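Local coordinates for protein endosialidase (PDB 4HIZ) that cleaves sialic acid polymers (polysialic acid) internally, an endosialidase of a bacteriophage, acting on alpha-2,8 and alpha-2,9 linkages, at residues 400-414 against 472-486. Numbering follows the deposited sequence.
Sequences PFAKVGDYLYIFGTE and CGVGSVCVKDGWLYY. With NA (sodium ion), chain B; EDO (1,2-ethanediol), chain L; EDO (1,2-ethanediol), chain R.
Phe411 and Tyr486 lie almost parallel, their planes 21° apart, but slid so far along each other that ring overlap is slight and each ring instead receives the other's CB. The CB of Phe411 sits 3.5 Å from the centroid of the Tyr486 ring, nearly on its normal; in return Tyr486 CB lies over one face of Phe411, nearer the rim. The torsions set up this exchange: Tyr486 carries CG anti to its backbone N (chi1 170°), whereas Phe411 holds CG beside its own (chi1 -66°), and the two side chains run past each other in opposite directions.

Aliphatic groups fill in around the rings. Leu484 divides its branches, CD2 reaching Phe411 CZ at 3.5 Å and CD1 lying against the CB atoms of Ala402 and Tyr409. The small methyl of Ala402 also admits Val477 CG1 at 3.6 Å and Val479 CG2, while Val477 CG2 meets Phe411 CD1 and Pro400. The puckered ring of Pro400 brings CG to Tyr486 CE1 at 3.7 Å. Gly473 CA lies 3.6 Å from Thr413 CB; a CB there would crowd Thr413 and the preceding carbonyl oxygen.

Both segments are beta hairpins with type II' turns, from separate sheets of the catalytic beta-propeller; these face each other through side chains at the inner strands and draw together at outermost strands 401-404 and 473-480.

Polar links are few. Thr413 OG1 lies at the edge of the Tyr486 ring and hydrogen-bonds Tyr486 OH at 2.8 Å; Thr436 also bonds this threonine oxygen. Waters bridge Phe401 O to Val477 O and Thr413 O to Cys472 O; Val477 O also binds sodium at 2.7 Å, together with Thr90.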
loop_
_atom_site.group_PDB
_atom_site.type_symbol
_atom_site.label_atom_id
_atom_site.label_comp_id
_atom_site.label_asym_id
_atom_site.label_seq_id
_atom_site.Cartn_x
_atom_site.Cartn_y
_atom_site.Cartn_z
ATOM N N PRO A 400 -29.673 4.055 13.328
ATOM C CA PRO A 400 -28.927 3.471 14.458
ATOM C C PRO A 400 -28.633 4.520 15.516
ATOM O O PRO A 400 -28.638 5.753 15.270
ATOM C CB PRO A 400 -27.645 2.928 13.803
ATOM C CG PRO A 400 -27.407 3.939 12.680
ATOM C CD PRO A 400 -28.840 4.176 12.114
ATOM N N PHE A 401 -28.389 4.047 16.733
ATOM C CA PHE A 401 -28.331 4.984 17.839
ATOM C C PHE A 401 -27.617 4.361 19.018
ATOM O O PHE A 401 -27.445 3.130 19.082
ATOM C CB PHE A 401 -29.752 5.404 18.273
ATOM C CG PHE A 401 -30.573 4.266 18.823
ATOM C CD1 PHE A 401 -31.320 3.461 17.952
ATOM C CD2 PHE A 401 -30.596 3.996 20.200
ATOM C CE1 PHE A 401 -32.095 2.388 18.446
ATOM C CE2 PHE A 401 -31.388 2.921 20.691
ATOM C CZ PHE A 401 -32.103 2.125 19.815
ATOM N N ALA A 402 -27.194 5.214 19.945
ATOM C CA ALA A 402 -26.789 4.738 21.274
ATOM C C ALA A 402 -27.395 5.639 22.344
ATOM O O ALA A 402 -27.733 6.795 22.059
ATOM C CB ALA A 402 -25.231 4.804 21.385
ATOM N N LYS A 403 -27.516 5.126 23.575
ATOM C CA LYS A 403 -27.989 5.939 24.701
ATOM C C LYS A 403 -26.776 6.404 25.496
ATOM O O LYS A 403 -25.922 5.589 25.882
ATOM C CB LYS A 403 -28.920 5.131 25.627
ATOM C CG LYS A 403 -29.501 5.980 26.737
ATOM C CD LYS A 403 -30.637 5.191 27.442
ATOM C CE LYS A 403 -31.311 6.033 28.502
ATOM N NZ LYS A 403 -30.383 6.181 29.682
ATOM N N VAL A 404 -26.676 7.714 25.711
ATOM C CA VAL A 404 -25.585 8.265 26.519
ATOM C C VAL A 404 -26.266 9.163 27.541
ATOM O O VAL A 404 -26.867 10.170 27.191
ATOM C CB VAL A 404 -24.601 9.089 25.664
ATOM C CG1 VAL A 404 -23.472 9.648 26.534
ATOM C CG2 VAL A 404 -24.010 8.240 24.534
ATOM N N GLY A 405 -26.204 8.778 28.806
ATOM C CA GLY A 405 -26.966 9.476 29.822
ATOM C C GLY A 405 -28.441 9.445 29.476
ATOM O O GLY A 405 -28.990 8.397 29.112
ATOM N N ASP A 406 -29.078 10.609 29.554
ATOM C CA ASP A 406 -30.514 10.706 29.373
ATOM C C ASP A 406 -30.947 10.660 27.907
ATOM O O ASP A 406 -32.147 10.652 27.623
ATOM C CB ASP A 406 -31.029 12.015 29.975
ATOM C CG ASP A 406 -31.016 12.027 31.508
ATOM O OD1 ASP A 406 -30.923 10.953 32.152
ATOM O OD2 ASP A 406 -31.135 13.137 32.074
ATOM N N TYR A 407 -29.986 10.649 26.988
ATOM C CA TYR A 407 -30.296 10.873 25.579
ATOM C C TYR A 407 -29.999 9.707 24.669
ATOM O O TYR A 407 -29.020 8.988 24.851
ATOM C CB TYR A 407 -29.456 12.058 25.056
ATOM C CG TYR A 407 -29.806 13.341 25.740
ATOM C CD1 TYR A 407 -30.827 14.158 25.252
ATOM C CD2 TYR A 407 -29.103 13.757 26.872
ATOM C CE1 TYR A 407 -31.142 15.364 25.879
ATOM C CE2 TYR A 407 -29.409 14.950 27.506
ATOM C CZ TYR A 407 -30.434 15.738 27.019
ATOM O OH TYR A 407 -30.719 16.917 27.672
ATOM N N LEU A 408 -30.821 9.563 23.641
ATOM C CA LEU A 408 -30.456 8.734 22.503
ATOM C C LEU A 408 -29.839 9.649 21.467
ATOM O O LEU A 408 -30.433 10.682 21.108
ATOM C CB LEU A 408 -31.709 8.092 21.871
ATOM C CG LEU A 408 -32.494 7.131 22.790
ATOM C CD1 LEU A 408 -33.552 6.412 21.966
ATOM C CD2 LEU A 408 -31.568 6.117 23.435
ATOM N N TYR A 409 -28.664 9.269 20.978
ATOM C CA TYR A 409 -28.033 9.941 19.821
ATOM C C TYR A 409 -28.367 9.085 18.609
ATOM O O TYR A 409 -27.912 7.929 18.513
ATOM C CB TYR A 409 -26.517 10.009 19.992
ATOM C CG TYR A 409 -26.021 11.030 20.967
ATOM C CD1 TYR A 409 -26.087 10.809 22.331
ATOM C CD2 TYR A 409 -25.419 12.196 20.523
ATOM C CE1 TYR A 409 -25.588 11.744 23.214
ATOM C CE2 TYR A 409 -24.929 13.117 21.399
ATOM C CZ TYR A 409 -25.008 12.886 22.743
ATOM O OH TYR A 409 -24.510 13.813 23.634
ATOM N N ILE A 410 -29.193 9.639 17.707
ATOM C CA ILE A 410 -29.771 8.895 16.587
ATOM C C ILE A 410 -29.276 9.486 15.264
ATOM O O ILE A 410 -29.339 10.698 15.102
ATOM C CB ILE A 410 -31.320 8.965 16.625
ATOM C CG1 ILE A 410 -31.811 8.415 17.973
ATOM C CG2 ILE A 410 -31.907 8.162 15.461
ATOM C CD1 ILE A 410 -33.324 8.591 18.191
ATOM N N PHE A 411 -28.827 8.625 14.351
ATOM C CA PHE A 411 -28.178 9.055 13.104
ATOM C C PHE A 411 -28.923 8.483 11.910
ATOM O O PHE A 411 -29.437 7.365 11.953
ATOM C CB PHE A 411 -26.730 8.534 13.050
ATOM C CG PHE A 411 -25.823 9.134 14.090
ATOM C CD1 PHE A 411 -25.861 8.675 15.421
ATOM C CD2 PHE A 411 -24.989 10.174 13.771
ATOM C CE1 PHE A 411 -25.032 9.225 16.381
ATOM C CE2 PHE A 411 -24.120 10.734 14.742
ATOM C CZ PHE A 411 -24.133 10.266 16.039
ATOM N N GLY A 412 -28.900 9.211 10.802
ATOM C CA GLY A 412 -29.404 8.690 9.546
ATOM C C GLY A 412 -28.755 9.479 8.419
ATOM O O GLY A 412 -28.158 10.538 8.656
ATOM N N THR A 413 -28.837 8.926 7.226
ATOM C CA THR A 413 -28.222 9.575 6.047
ATOM C C THR A 413 -29.166 9.428 4.883
ATOM O O THR A 413 -29.649 8.327 4.630
ATOM C CB THR A 413 -26.901 8.864 5.704
ATOM O OG1 THR A 413 -26.021 8.902 6.840
ATOM C CG2 THR A 413 -26.196 9.510 4.498
ATOM N N GLU A 414 -29.385 10.500 4.113
ATOM C CA GLU A 414 -30.200 10.315 2.905
ATOM C C GLU A 414 -29.343 9.611 1.812
ATOM O O GLU A 414 -28.110 9.649 1.847
ATOM C CB GLU A 414 -30.791 11.646 2.419
ATOM C CG GLU A 414 -29.674 12.651 2.039
ATOM C CD GLU A 414 -30.198 14.059 1.733
ATOM O OE1 GLU A 414 -31.439 14.268 1.705
ATOM O OE2 GLU A 414 -29.351 14.971 1.498
ATOM N N CYS A 472 -24.925 5.101 0.519
ATOM C CA CYS A 472 -24.787 6.126 1.556
ATOM C C CYS A 472 -25.654 5.789 2.745
ATOM O O CYS A 472 -26.805 5.451 2.580
ATOM C CB CYS A 472 -25.131 7.529 1.002
ATOM S SG CYS A 472 -23.946 8.071 -0.248
ATOM N N GLY A 473 -25.084 5.855 3.937
ATOM C CA GLY A 473 -25.809 5.517 5.158
ATOM C C GLY A 473 -25.718 4.043 5.480
ATOM O O GLY A 473 -24.595 3.483 5.625
ATOM N N VAL A 474 -26.911 3.421 5.638
ATOM C CA VAL A 474 -27.048 2.006 5.985
ATOM C C VAL A 474 -26.006 1.610 7.059
ATOM O O VAL A 474 -25.265 0.636 6.910
ATOM C CB VAL A 474 -27.041 1.051 4.737
ATOM C CG1 VAL A 474 -28.374 1.235 3.923
ATOM C CG2 VAL A 474 -25.799 1.228 3.808
ATOM N N GLY A 475 -26.006 2.390 8.137
ATOM C CA GLY A 475 -24.901 2.386 9.101
ATOM C C GLY A 475 -25.250 1.785 10.460
ATOM O O GLY A 475 -26.241 1.065 10.634
ATOM N N SER A 476 -24.368 2.076 11.412
ATOM C CA SER A 476 -24.444 1.407 12.716
ATOM C C SER A 476 -23.729 2.288 13.728
ATOM O O SER A 476 -22.809 3.052 13.360
ATOM C CB SER A 476 -23.749 0.060 12.551
ATOM O OG SER A 476 -23.801 -0.697 13.746
ATOM N N VAL A 477 -24.136 2.211 14.999
ATOM C CA VAL A 477 -23.519 3.045 16.045
ATOM C C VAL A 477 -22.951 2.193 17.147
ATOM O O VAL A 477 -23.609 1.243 17.625
ATOM C CB VAL A 477 -24.574 4.023 16.644
ATOM C CG1 VAL A 477 -24.042 4.736 17.937
ATOM C CG2 VAL A 477 -25.008 5.058 15.531
ATOM N N CYS A 478 -21.742 2.544 17.599
ATOM C CA CYS A 478 -21.225 1.893 18.804
ATOM C C CYS A 478 -20.460 2.919 19.641
ATOM O O CYS A 478 -20.259 4.064 19.214
ATOM C CB CYS A 478 -20.311 0.701 18.442
ATOM S SG CYS A 478 -18.853 1.197 17.454
ATOM N N VAL A 479 -20.047 2.521 20.850
ATOM C CA VAL A 479 -19.418 3.474 21.761
ATOM C C VAL A 479 -18.223 2.839 22.408
ATOM O O VAL A 479 -18.269 1.660 22.808
ATOM C CB VAL A 479 -20.442 3.888 22.879
ATOM C CG1 VAL A 479 -19.779 4.672 24.031
ATOM C CG2 VAL A 479 -21.562 4.734 22.262
ATOM N N LYS A 480 -17.153 3.616 22.554
ATOM C CA LYS A 480 -16.009 3.178 23.369
ATOM C C LYS A 480 -15.598 4.311 24.277
ATOM O O LYS A 480 -15.167 5.344 23.818
ATOM C CB LYS A 480 -14.820 2.721 22.518
ATOM C CG LYS A 480 -13.604 2.293 23.405
ATOM C CD LYS A 480 -12.390 1.865 22.590
ATOM C CE LYS A 480 -11.191 1.533 23.508
ATOM N NZ LYS A 480 -10.708 2.741 24.197
ATOM N N ASP A 481 -15.771 4.119 25.584
ATOM C CA ASP A 481 -15.407 5.140 26.567
ATOM C C ASP A 481 -16.043 6.487 26.220
ATOM O O ASP A 481 -17.270 6.577 26.044
ATOM C CB ASP A 481 -13.859 5.214 26.725
ATOM C CG ASP A 481 -13.263 3.871 27.194
ATOM O OD1 ASP A 481 -13.713 3.357 28.243
ATOM O OD2 ASP A 481 -12.377 3.296 26.505
ATOM N N GLY A 482 -15.209 7.499 26.033
ATOM C CA GLY A 482 -15.701 8.844 25.764
ATOM C C GLY A 482 -15.972 9.212 24.324
ATOM O O GLY A 482 -16.181 10.387 24.033
ATOM N N TRP A 483 -15.999 8.219 23.440
ATOM C CA TRP A 483 -16.267 8.468 22.037
ATOM C C TRP A 483 -17.418 7.602 21.534
ATOM O O TRP A 483 -17.529 6.412 21.868
ATOM C CB TRP A 483 -15.034 8.092 21.197
ATOM C CG TRP A 483 -13.809 8.933 21.325
ATOM C CD1 TRP A 483 -12.588 8.534 21.815
ATOM C CD2 TRP A 483 -13.658 10.287 20.892
ATOM N NE1 TRP A 483 -11.679 9.572 21.693
ATOM C CE2 TRP A 483 -12.323 10.668 21.157
ATOM C CE3 TRP A 483 -14.541 11.230 20.337
ATOM C CZ2 TRP A 483 -11.835 11.951 20.845
ATOM C CZ3 TRP A 483 -14.060 12.516 20.029
ATOM C CH2 TRP A 483 -12.714 12.861 20.290
ATOM N N LEU A 484 -18.290 8.201 20.734
ATOM C CA LEU A 484 -19.365 7.467 20.057
ATOM C C LEU A 484 -18.997 7.426 18.552
ATOM O O LEU A 484 -18.411 8.378 18.039
ATOM C CB LEU A 484 -20.669 8.233 20.286
ATOM C CG LEU A 484 -21.883 7.724 19.480
ATOM C CD1 LEU A 484 -23.197 7.987 20.281
ATOM C CD2 LEU A 484 -21.981 8.368 18.087
ATOM N N TYR A 485 -19.314 6.329 17.869
ATOM C CA TYR A 485 -18.980 6.148 16.453
ATOM C C TYR A 485 -20.253 5.851 15.663
ATOM O O TYR A 485 -20.964 4.886 15.964
ATOM C CB TYR A 485 -18.025 4.970 16.261
ATOM C CG TYR A 485 -16.761 5.145 17.087
ATOM C CD1 TYR A 485 -16.729 4.746 18.434
ATOM C CD2 TYR A 485 -15.603 5.705 16.540
ATOM C CE1 TYR A 485 -15.603 4.920 19.229
ATOM C CE2 TYR A 485 -14.478 5.862 17.320
ATOM C CZ TYR A 485 -14.479 5.475 18.639
ATOM O OH TYR A 485 -13.333 5.662 19.422
ATOM N N TYR A 486 -20.523 6.684 14.658
ATOM C CA TYR A 486 -21.525 6.325 13.647
ATOM C C TYR A 486 -20.726 5.868 12.448
ATOM O O TYR A 486 -19.981 6.668 11.854
ATOM C CB TYR A 486 -22.401 7.532 13.311
ATOM C CG TYR A 486 -23.330 7.374 12.089
ATOM C CD1 TYR A 486 -24.117 6.245 11.925
ATOM C CD2 TYR A 486 -23.406 8.366 11.100
ATOM C CE1 TYR A 486 -24.988 6.106 10.873
ATOM C CE2 TYR A 486 -24.268 8.252 10.013
ATOM C CZ TYR A 486 -25.055 7.105 9.906
ATOM O OH TYR A 486 -25.908 6.971 8.836
HETATM NA NA NA B . -23.501 -1.366 18.228
HETATM C C1 EDO L . -20.079 -1.729 22.674
HETATM O O1 EDO L . -20.393 -2.661 21.642
HETATM C C2 EDO L . -21.119 -0.616 22.822
HETATM O O2 EDO L . -21.334 0.001 21.568
HETATM C C1 EDO R . -14.113 -1.253 25.922
HETATM O O1 EDO R . -13.615 -2.557 25.636
HETATM C C2 EDO R . -12.994 -0.239 26.082
HETATM O O2 EDO R . -13.426 0.749 27.017
HETATM O O HOH W 1 -25.316 1.462 19.888
HETATM O O HOH W 2 -29.582 6.086 3.123
HETATM O O HOH W 3 -23.978 -2.461 20.812
#